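FdxN element excision controlling factor protein (Anabaena variabilis, PDB 2OKF) probably binds nucleic acid and is thought to help control excision of the fdxN element, as an XisH-family member of the PD-(D/E)XK clan. Local coordinates at residues D26-S31 with K89-R94; G78-Y83 with R94-A99; V58-F63 with L126-E131. All coordinates share one frame; numbering follows the deposited sequence.

Contact 1. Residues D26-S31 with K89-R94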
loop_
_atom_site.group_PDB
_atom_site.type_symbol
_atom_site.label_atom_id
_atom_site.label_comp_id
_atom_site.label_asym_id
_atom_site.label_seq_id
_atom_site.Cartn_x
_atom_site.Cartn_y
_atom_site.Cartn_z
ATOM N N ASP A 26 20.591 -8.921 4.218
ATOM C CA ASP A 26 19.850 -8.161 5.158
ATOM C C ASP A 26 20.595 -6.850 5.301
ATOM O O ASP A 26 21.609 -6.786 5.991
ATOM C CB ASP A 26 19.761 -8.907 6.482
ATOM C CG ASP A 26 18.924 -8.176 7.493
ATOM O OD1 ASP A 26 18.308 -7.164 7.128
ATOM O OD2 ASP A 26 18.902 -8.605 8.663
ATOM N N PRO A 27 20.107 -5.801 4.643
ATOM C CA PRO A 27 18.908 -5.789 3.820
ATOM C C PRO A 27 19.091 -6.312 2.408
ATOM O O PRO A 27 20.194 -6.271 1.831
ATOM C CB PRO A 27 18.551 -4.301 3.763
ATOM C CG PRO A 27 19.891 -3.613 3.832
ATOM C CD PRO A 27 20.766 -4.481 4.684
ATOM N N LEU A 28 17.998 -6.859 1.882
ATOM C CA LEU A 28 17.930 -7.204 0.486
ATOM C C LEU A 28 17.594 -5.872 -0.187
ATOM O O LEU A 28 16.518 -5.318 0.055
ATOM C CB LEU A 28 16.796 -8.192 0.218
ATOM C CG LEU A 28 16.517 -8.460 -1.259
ATOM C CD1 LEU A 28 17.689 -9.084 -1.958
ATOM C CD2 LEU A 28 15.283 -9.358 -1.297
ATOM N N THR A 29 18.476 -5.376 -1.034
ATOM C CA THR A 29 18.207 -4.102 -1.724
ATOM C C THR A 29 17.685 -4.392 -3.111
ATOM O O THR A 29 18.131 -5.335 -3.763
ATOM C CB THR A 29 19.428 -3.199 -1.786
ATOM O OG1 THR A 29 20.529 -3.916 -2.368
ATOM C CG2 THR A 29 19.785 -2.730 -0.355
ATOM N N ILE A 30 16.723 -3.580 -3.543
ATOM C CA ILE A 30 16.099 -3.764 -4.845
ATOM C C ILE A 30 16.133 -2.431 -5.608
ATOM O O ILE A 30 15.629 -1.419 -5.119
ATOM C CB ILE A 30 14.628 -4.235 -4.689
ATOM C CG1 ILE A 30 14.529 -5.412 -3.709
ATOM C CG2 ILE A 30 14.013 -4.626 -6.057
ATOM C CD1 ILE A 30 13.110 -5.775 -3.332
ATOM N N SER A 31 16.746 -2.437 -6.783
ATOM C CA SER A 31 16.753 -1.254 -7.641
ATOM C C SER A 31 16.169 -1.647 -8.990
ATOM O O SER A 31 16.641 -2.571 -9.628
ATOM C CB SER A 31 18.168 -0.701 -7.802
ATOM O OG SER A 31 18.604 -0.099 -6.587
ATOM N N LYS A 89 10.395 -8.658 -11.492
ATOM C CA LYS A 89 11.224 -8.147 -12.565
ATOM C C LYS A 89 12.725 -8.122 -12.263
ATOM O O LYS A 89 13.530 -7.729 -13.136
ATOM C CB LYS A 89 10.717 -6.754 -12.924
ATOM C CG LYS A 89 9.214 -6.716 -13.293
ATOM C CD LYS A 89 8.907 -7.366 -14.608
ATOM C CE LYS A 89 7.425 -7.198 -14.983
ATOM N NZ LYS A 89 6.484 -8.113 -14.200
ATOM N N VAL A 90 13.120 -8.622 -11.095
ATOM C CA VAL A 90 14.515 -8.649 -10.690
ATOM C C VAL A 90 14.982 -10.045 -10.219
ATOM O O VAL A 90 16.013 -10.553 -10.643
ATOM C CB VAL A 90 14.772 -7.599 -9.593
ATOM C CG1 VAL A 90 16.231 -7.651 -9.177
ATOM C CG2 VAL A 90 14.465 -6.226 -10.127
ATOM N N GLU A 91 14.214 -10.660 -9.329
ATOM C CA GLU A 91 14.536 -11.972 -8.818
ATOM C C GLU A 91 13.216 -12.779 -8.715
ATOM O O GLU A 91 12.621 -12.969 -7.647
ATOM C CB GLU A 91 15.263 -11.831 -7.482
ATOM C CG GLU A 91 16.006 -13.065 -7.110
ATOM C CD GLU A 91 16.847 -12.884 -5.880
ATOM O OE1 GLU A 91 16.658 -11.846 -5.158
ATOM O OE2 GLU A 91 17.680 -13.793 -5.679
ATOM N N PRO A 92 12.753 -13.259 -9.863
ATOM C CA PRO A 92 11.451 -13.881 -9.939
ATOM C C PRO A 92 11.291 -15.203 -9.224
ATOM O O PRO A 92 10.160 -15.633 -9.058
ATOM C CB PRO A 92 11.274 -14.081 -11.457
ATOM C CG PRO A 92 12.624 -14.186 -11.988
ATOM C CD PRO A 92 13.416 -13.216 -11.180
ATOM N N ASP A 93 12.396 -15.800 -8.775
ATOM C CA ASP A 93 12.272 -17.010 -7.985
ATOM C C ASP A 93 12.213 -16.757 -6.494
ATOM O O ASP A 93 12.076 -17.709 -5.724
ATOM C CB ASP A 93 13.415 -17.961 -8.308
ATOM C CG ASP A 93 13.308 -18.499 -9.716
ATOM O OD1 ASP A 93 12.230 -19.037 -10.049
ATOM O OD2 ASP A 93 14.281 -18.397 -10.484
ATOM N N ARG A 94 12.292 -15.505 -6.074
ATOM C CA ARG A 94 12.288 -15.175 -4.658
ATOM C C ARG A 94 10.923 -14.711 -4.280
ATOM O O ARG A 94 10.434 -13.644 -4.726
ATOM C CB ARG A 94 13.353 -14.138 -4.334
ATOM C CG ARG A 94 13.427 -13.854 -2.874
ATOM C CD ARG A 94 14.557 -12.879 -2.498
ATOM N NE ARG A 94 15.862 -13.322 -2.949
ATOM C CZ ARG A 94 16.568 -14.280 -2.369
ATOM N NH1 ARG A 94 16.163 -14.912 -1.262
ATOM N NH2 ARG A 94 17.763 -14.591 -2.860
#
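Leu-28 packs against the aliphatic part of Arg-94 at the firm end of this contact. The methyl CD2 of Leu-28 lies 3.8 Å from CD of Arg-94, and the two chains run alongside each other, pointing opposite ways. CG of Leu-28, anti to the backbone N (chi1 172°), is set on the side of the turn. The Arg-94 chain bends at chi3 (-56°), and its guanidinium holds Glu-91 in a side-on salt bridge, NE to OE1 and NH2 to OE2. In the Glu-91 conformer described here, one of two modelled, the NE to OE1 bond is 2.8 Å, nearly straight and in the guanidinium plane. The NH2 to OE2 bond is more bent (140°), with OE2 tilted from that plane. Both oxygens are met from above the carboxylate plane. NH1 of Arg-94 also bonds to the carbonyl oxygen of Ile-56. Residues 91-94 form a type I turn linking helix 69-90 to strand 94-101. Facing it is the loop between strand 22-25 and the short strand 31-32. Toward the surface the fit slackens. Val-90 is exposed and reaches Ile-30 by methyl to methyl, CG2 to CG2, at 4.4 Å. The same Val-90 CG2 stands 4.3 Å from the carbonyl oxygen of Ser-31. Ile-30 itself is buried, with Ala-86 and Leu-87 of helix 69-90 and Leu-46 packed on it.

Contact 2. Residues G78-Y83 with R94-A99. With EDO (1,2-ethanediol), chain I.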
loop_
_atom_site.group_PDB
_atom_site.type_symbol
_atom_site.label_atom_id
_atom_site.label_comp_id
_atom_site.label_asym_id
_atom_site.label_seq_id
_atom_site.Cartn_x
_atom_site.Cartn_y
_atom_site.Cartn_z
ATOM N N GLY A 78 1.052 -1.517 0.774
ATOM C CA GLY A 78 1.667 -0.823 -0.349
ATOM C C GLY A 78 3.090 -1.280 -0.583
ATOM O O GLY A 78 3.499 -1.539 -1.718
ATOM N N GLN A 79 3.842 -1.383 0.514
ATOM C CA GLN A 79 5.197 -1.921 0.435
ATOM C C GLN A 79 5.182 -3.340 -0.149
ATOM O O GLN A 79 5.984 -3.678 -1.036
ATOM C CB GLN A 79 5.881 -1.874 1.814
ATOM C CG GLN A 79 6.222 -0.449 2.275
ATOM C CD GLN A 79 6.610 -0.333 3.742
ATOM O OE1 GLN A 79 6.280 -1.188 4.556
ATOM N NE2 GLN A 79 7.259 0.786 4.091
ATOM N N PHE A 80 4.273 -4.174 0.307
ATOM C CA PHE A 80 4.207 -5.535 -0.150
ATOM C C PHE A 80 3.975 -5.565 -1.660
ATOM O O PHE A 80 4.651 -6.286 -2.381
ATOM C CB PHE A 80 3.128 -6.312 0.597
ATOM C CG PHE A 80 3.052 -7.765 0.178
ATOM C CD1 PHE A 80 2.320 -8.172 -0.905
ATOM C CD2 PHE A 80 3.797 -8.728 0.860
ATOM C CE1 PHE A 80 2.312 -9.480 -1.299
ATOM C CE2 PHE A 80 3.761 -10.038 0.466
ATOM C CZ PHE A 80 3.038 -10.426 -0.622
ATOM N N ILE A 81 2.971 -4.823 -2.129
ATOM C CA ILE A 81 2.671 -4.813 -3.545
ATOM C C ILE A 81 3.849 -4.279 -4.377
ATOM O O ILE A 81 4.178 -4.855 -5.402
ATOM C CB ILE A 81 1.362 -4.012 -3.802
ATOM C CG1 ILE A 81 0.207 -4.807 -3.182
ATOM C CG2 ILE A 81 1.151 -3.833 -5.311
ATOM C CD1 ILE A 81 -1.076 -4.080 -3.197
ATOM N N ASN A 82 4.477 -3.194 -3.924
ATOM C CA ASN A 82 5.623 -2.654 -4.636
ATOM C C ASN A 82 6.796 -3.601 -4.639
ATOM O O ASN A 82 7.422 -3.848 -5.682
ATOM C CB ASN A 82 6.014 -1.306 -4.047
ATOM C CG ASN A 82 5.157 -0.161 -4.552
ATOM O OD1 ASN A 82 4.897 0.812 -3.832
ATOM N ND2 ASN A 82 4.731 -0.223 -5.738
ATOM N N TYR A 83 7.130 -4.148 -3.488
ATOM C CA TYR A 83 8.241 -5.102 -3.427
ATOM C C TYR A 83 7.961 -6.342 -4.239
ATOM O O TYR A 83 8.855 -6.828 -4.940
ATOM C CB TYR A 83 8.628 -5.472 -1.985
ATOM C CG TYR A 83 9.072 -4.327 -1.104
ATOM C CD1 TYR A 83 9.722 -3.226 -1.605
ATOM C CD2 TYR A 83 8.810 -4.396 0.249
ATOM C CE1 TYR A 83 10.102 -2.181 -0.765
ATOM C CE2 TYR A 83 9.202 -3.395 1.098
ATOM C CZ TYR A 83 9.845 -2.294 0.595
ATOM O OH TYR A 83 10.206 -1.263 1.435
ATOM N N ARG A 94 12.292 -15.505 -6.074
ATOM C CA ARG A 94 12.288 -15.175 -4.658
ATOM C C ARG A 94 10.923 -14.711 -4.280
ATOM O O ARG A 94 10.434 -13.644 -4.726
ATOM C CB ARG A 94 13.353 -14.138 -4.334
ATOM C CG ARG A 94 13.427 -13.854 -2.874
ATOM C CD ARG A 94 14.557 -12.879 -2.498
ATOM N NE ARG A 94 15.862 -13.322 -2.949
ATOM C CZ ARG A 94 16.568 -14.280 -2.369
ATOM N NH1 ARG A 94 16.163 -14.912 -1.262
ATOM N NH2 ARG A 94 17.763 -14.591 -2.860
ATOM N N VAL A 95 10.273 -15.491 -3.423
ATOM C CA VAL A 95 8.886 -15.244 -3.044
ATOM C C VAL A 95 8.786 -14.364 -1.814
ATOM O O VAL A 95 9.381 -14.649 -0.796
ATOM C CB VAL A 95 8.164 -16.581 -2.800
ATOM C CG1 VAL A 95 6.732 -16.388 -2.405
ATOM C CG2 VAL A 95 8.244 -17.436 -4.066
ATOM N N LEU A 96 7.975 -13.312 -1.912
ATOM C CA LEU A 96 7.785 -12.357 -0.816
ATOM C C LEU A 96 6.687 -12.738 0.163
ATOM O O LEU A 96 5.568 -13.107 -0.242
ATOM C CB LEU A 96 7.427 -10.997 -1.404
ATOM C CG LEU A 96 7.281 -9.849 -0.430
ATOM C CD1 LEU A 96 8.581 -9.516 0.233
ATOM C CD2 LEU A 96 6.704 -8.639 -1.129
ATOM N N TYR A 97 7.031 -12.601 1.447
ATOM C CA TYR A 97 6.096 -12.829 2.550
ATOM C C TYR A 97 6.033 -11.594 3.453
ATOM O O TYR A 97 7.070 -10.976 3.701
ATOM C CB TYR A 97 6.543 -14.044 3.417
ATOM C CG TYR A 97 6.419 -15.328 2.697
ATOM C CD1 TYR A 97 7.436 -15.729 1.821
ATOM C CD2 TYR A 97 5.288 -16.139 2.817
ATOM C CE1 TYR A 97 7.321 -16.873 1.082
ATOM C CE2 TYR A 97 5.169 -17.299 2.062
ATOM C CZ TYR A 97 6.183 -17.655 1.193
ATOM O OH TYR A 97 6.091 -18.825 0.437
ATOM N N LEU A 98 4.839 -11.297 3.948
ATOM C CA LEU A 98 4.635 -10.277 5.002
ATOM C C LEU A 98 4.736 -11.021 6.311
ATOM O O LEU A 98 3.913 -11.901 6.600
ATOM C CB LEU A 98 3.293 -9.596 4.867
ATOM C CG LEU A 98 2.942 -8.599 5.947
ATOM C CD1 LEU A 98 3.853 -7.400 5.866
ATOM C CD2 LEU A 98 1.502 -8.196 5.783
ATOM N N ALA A 99 5.689 -10.635 7.150
ATOM C CA ALA A 99 5.836 -11.266 8.486
ATOM C C ALA A 99 4.978 -10.492 9.493
ATOM O O ALA A 99 5.119 -9.296 9.623
ATOM C CB ALA A 99 7.285 -11.268 8.927
HETATM C C1 EDO I . 9.969 2.718 2.685
HETATM O O1 EDO I . 8.815 3.287 3.315
HETATM C C2 EDO I . 10.565 3.764 1.759
HETATM O O2 EDO I . 11.286 3.160 0.675
#
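Phe-80 offers one ring face to Leu-96, and a methyl of the leucine settles on it. CD2 of Leu-96 is 3.8 Å from the ring centroid of Phe-80 and 23° off the ring normal, a CH-pi contact displaced toward the rim. The same CD2 is 3.4 Å from the carbonyl oxygen of Phe-80 and 3.8 Å from CB of Tyr-83. Leu-98 adds its CB, 4.1 Å from CD2 of Phe-80. Phe-80 CG is anti to the backbone N (chi1 -178°), and the ring reaches the strand, where its edge meets the carbonyl carbon of Tyr-97. Helix 69-90 is the connection of a beta-alpha-beta unit with strands 54-60 and 94-101. Its segment here runs antiparallel to strand 94-99, with axes 9.3 Å apart. Further out, Glu-59 of the neighbouring strand packs on Phe-80 and Leu-98. Tyr-97 points to the other side of the sheet, where its OH bonds to Asn-140. Gln-79 NE2, in one of two conformers, gives a bent bond (135°) to O1 of a 1,2-ethanediol, probably from the crystallisation liquor, at 3.0 Å. The helix also faces the second subunit: Asn-82 OD1 bonds to His-74 of that chain, and the Tyr-83 ring meets the same histidine.

Contact 3. Residues V58-F63 with L126-E131. With EDO (1,2-ethanediol), chain G.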
loop_
_atom_site.group_PDB
_atom_site.type_symbol
_atom_site.label_atom_id
_atom_site.label_comp_id
_atom_site.label_asym_id
_atom_site.label_seq_id
_atom_site.Cartn_x
_atom_site.Cartn_y
_atom_site.Cartn_z
ATOM N N VAL A 58 11.364 -11.408 3.069
ATOM C CA VAL A 58 10.439 -11.192 4.145
ATOM C C VAL A 58 10.408 -9.737 4.535
ATOM O O VAL A 58 11.432 -9.139 4.873
ATOM C CB VAL A 58 10.821 -12.023 5.399
ATOM C CG1 VAL A 58 9.789 -11.810 6.499
ATOM C CG2 VAL A 58 10.916 -13.484 5.034
ATOM N N GLU A 59 9.187 -9.194 4.462
ATOM C CA GLU A 59 8.809 -7.834 4.881
ATOM C C GLU A 59 8.358 -7.902 6.342
ATOM O O GLU A 59 7.306 -8.439 6.641
ATOM C CB GLU A 59 7.734 -7.274 3.986
ATOM C CG GLU A 59 7.175 -5.944 4.446
ATOM C CD GLU A 59 6.012 -5.501 3.632
ATOM O OE1 GLU A 59 5.847 -5.978 2.502
ATOM O OE2 GLU A 59 5.219 -4.642 4.121
ATOM N N VAL A 60 9.210 -7.421 7.242
ATOM C CA VAL A 60 8.906 -7.510 8.665
ATOM C C VAL A 60 8.085 -6.368 9.189
ATOM O O VAL A 60 8.487 -5.244 9.047
ATOM C CB VAL A 60 10.184 -7.636 9.523
ATOM C CG1 VAL A 60 9.821 -7.766 11.007
ATOM C CG2 VAL A 60 10.969 -8.829 9.076
ATOM N N LYS A 61 6.975 -6.708 9.857
ATOM C CA LYS A 61 6.095 -5.747 10.538
ATOM C C LYS A 61 5.827 -6.193 11.975
ATOM O O LYS A 61 5.771 -7.416 12.296
ATOM C CB LYS A 61 4.782 -5.552 9.778
ATOM C CG LYS A 61 4.999 -4.972 8.393
ATOM C CD LYS A 61 5.519 -3.569 8.493
ATOM C CE LYS A 61 5.938 -3.015 7.161
ATOM N NZ LYS A 61 6.203 -1.579 7.251
ATOM N N SER A 62 5.725 -5.218 12.855
ATOM C CA SER A 62 5.481 -5.490 14.281
ATOM C C SER A 62 4.079 -5.070 14.723
ATOM O O SER A 62 3.599 -5.545 15.744
ATOM C CB SER A 62 6.500 -4.735 15.097
ATOM O OG SER A 62 6.437 -3.364 14.754
ATOM N N PHE A 63 3.431 -4.199 13.941
ATOM C CA PHE A 63 2.082 -3.748 14.244
ATOM C C PHE A 63 1.957 -3.298 15.690
ATOM O O PHE A 63 1.150 -3.815 16.464
ATOM C CB PHE A 63 1.039 -4.815 13.864
ATOM C CG PHE A 63 0.762 -4.867 12.386
ATOM C CD1 PHE A 63 -0.209 -4.053 11.830
ATOM C CD2 PHE A 63 1.486 -5.695 11.559
ATOM C CE1 PHE A 63 -0.447 -4.075 10.477
ATOM C CE2 PHE A 63 1.249 -5.707 10.191
ATOM C CZ PHE A 63 0.277 -4.894 9.663
ATOM N N LEU A 126 4.042 -14.758 6.821
ATOM C CA LEU A 126 4.877 -15.538 7.741
ATOM C C LEU A 126 4.386 -15.080 9.112
ATOM O O LEU A 126 4.637 -13.954 9.525
ATOM C CB LEU A 126 6.361 -15.249 7.560
ATOM C CG LEU A 126 7.402 -15.988 8.380
ATOM C CD1 LEU A 126 8.813 -15.480 8.004
ATOM C CD2 LEU A 126 7.218 -15.856 9.842
ATOM N N VAL A 127 3.665 -15.961 9.823
ATOM C CA VAL A 127 3.145 -15.615 11.145
ATOM C C VAL A 127 4.142 -16.145 12.160
ATOM O O VAL A 127 4.468 -17.346 12.178
ATOM C CB VAL A 127 1.779 -16.253 11.396
ATOM C CG1 VAL A 127 1.223 -15.819 12.694
ATOM C CG2 VAL A 127 0.784 -15.846 10.276
ATOM N N TYR A 128 4.651 -15.226 12.953
ATOM C CA TYR A 128 5.700 -15.549 13.944
ATOM C C TYR A 128 5.274 -15.186 15.343
ATOM O O TYR A 128 4.550 -14.256 15.551
ATOM C CB TYR A 128 7.029 -14.881 13.602
ATOM C CG TYR A 128 7.074 -13.382 13.655
ATOM C CD1 TYR A 128 6.577 -12.585 12.619
ATOM C CD2 TYR A 128 7.643 -12.720 14.739
ATOM C CE1 TYR A 128 6.636 -11.252 12.688
ATOM C CE2 TYR A 128 7.683 -11.376 14.827
ATOM C CZ TYR A 128 7.194 -10.611 13.787
ATOM O OH TYR A 128 7.260 -9.230 13.852
ATOM N N ASP A 129 5.693 -16.006 16.292
ATOM C CA ASP A 129 5.449 -15.794 17.698
ATOM C C ASP A 129 6.607 -14.966 18.229
ATOM O O ASP A 129 7.769 -15.369 18.189
ATOM C CB ASP A 129 5.358 -17.128 18.411
ATOM C CG ASP A 129 4.990 -16.972 19.846
ATOM O OD1 ASP A 129 5.811 -16.447 20.632
ATOM O OD2 ASP A 129 3.857 -17.364 20.186
ATOM N N VAL A 130 6.295 -13.789 18.731
ATOM C CA VAL A 130 7.343 -12.859 19.149
ATOM C C VAL A 130 8.123 -13.296 20.391
ATOM O O VAL A 130 9.374 -13.277 20.413
ATOM C CB VAL A 130 6.732 -11.444 19.375
ATOM C CG1 VAL A 130 7.744 -10.514 20.018
ATOM C CG2 VAL A 130 6.189 -10.875 18.059
ATOM N N GLU A 131 7.409 -13.702 21.438
ATOM C CA GLU A 131 8.051 -14.056 22.703
ATOM C C GLU A 131 8.950 -15.282 22.550
ATOM O O GLU A 131 10.048 -15.329 23.097
ATOM C CB GLU A 131 6.995 -14.293 23.783
ATOM C CG GLU A 131 7.578 -14.624 25.141
ATOM C CD GLU A 131 6.525 -14.733 26.257
ATOM O OE1 GLU A 131 5.309 -14.802 25.953
ATOM O OE2 GLU A 131 6.930 -14.762 27.448
HETATM C C1 EDO G . 9.066 0.138 8.957
HETATM O O1 EDO G . 9.059 -0.150 7.552
HETATM C C2 EDO G . 8.488 -1.053 9.712
HETATM O O2 EDO G . 7.422 -0.608 10.546
#
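Tyr-128 reaches across to the backbone of Lys-61 and gives its hydroxyl proton to the carbonyl oxygen. The bond from Tyr-128 OH to Lys-61 O is 2.8 Å. The hydroxyl sits above the carbonyl plane, 38° out of it, while the oxygen lies at the edge of the tyrosine ring, near its plane. Tyr-128 CG stands between the backbone N and the carbonyl carbon (chi1 66°), the crowded position. This sets CG over the sheet face, and from there the ring extends to strand 54-60. Its OH also comes 4.1 Å from CG1 of Val-60, whose side chain crosses the tyrosine at about a right angle. Strands 54-60 and 125-129 are not neighbours: strand 94-101 runs between them, all three parallel, in the mixed sheet of this PD-(D/E)XK-clan fold. The side chains therefore meet over the middle strand, on the face covered by helix 6-18. Phe-8 and Val-12 of that helix both touch Tyr-128. At the other end of the contact, Val-58 CG1 lies 4.1 Å from CD1 of Leu-126. Leu-126 is extended, with CG anti to the backbone N and CD1 anti to CA. Its CD1 faces both valine methyls. The end of Lys-61 leads away from Tyr-128. Its NZ bonds to Gln-79 OE1 and to a 1,2-ethanediol, probably from the crystallisation liquor. Glu-59, Val-60 and Lys-61 are consistent with the E-x-K part of the clan's signature.

How the contacts relate
Contacts 2 and 3 both reach the six-stranded sheet, from the sides of helix 69-90 and helix 6-18. Contact 1 joins a loop to the end of helix 69-90. Contacts 1 and 2 are about 10 Å apart between centres and share Arg-94. Contact 3 lies, centre to centre, about 13 Å from contact 2 and 20 Å from contact 1, on the opposite side of the chain's centre from contact 1. Ala-99 N is 2.8 Å from Glu-59 O, a probable hydrogen bond between neighbouring strands. Along the chain, both segments of contact 2 fall between those of contact 3, while contact 1 crosses both. Together they join strands 54-60, 94-101 and 125-129 with helix 69-90 and the loop before strand 31-32.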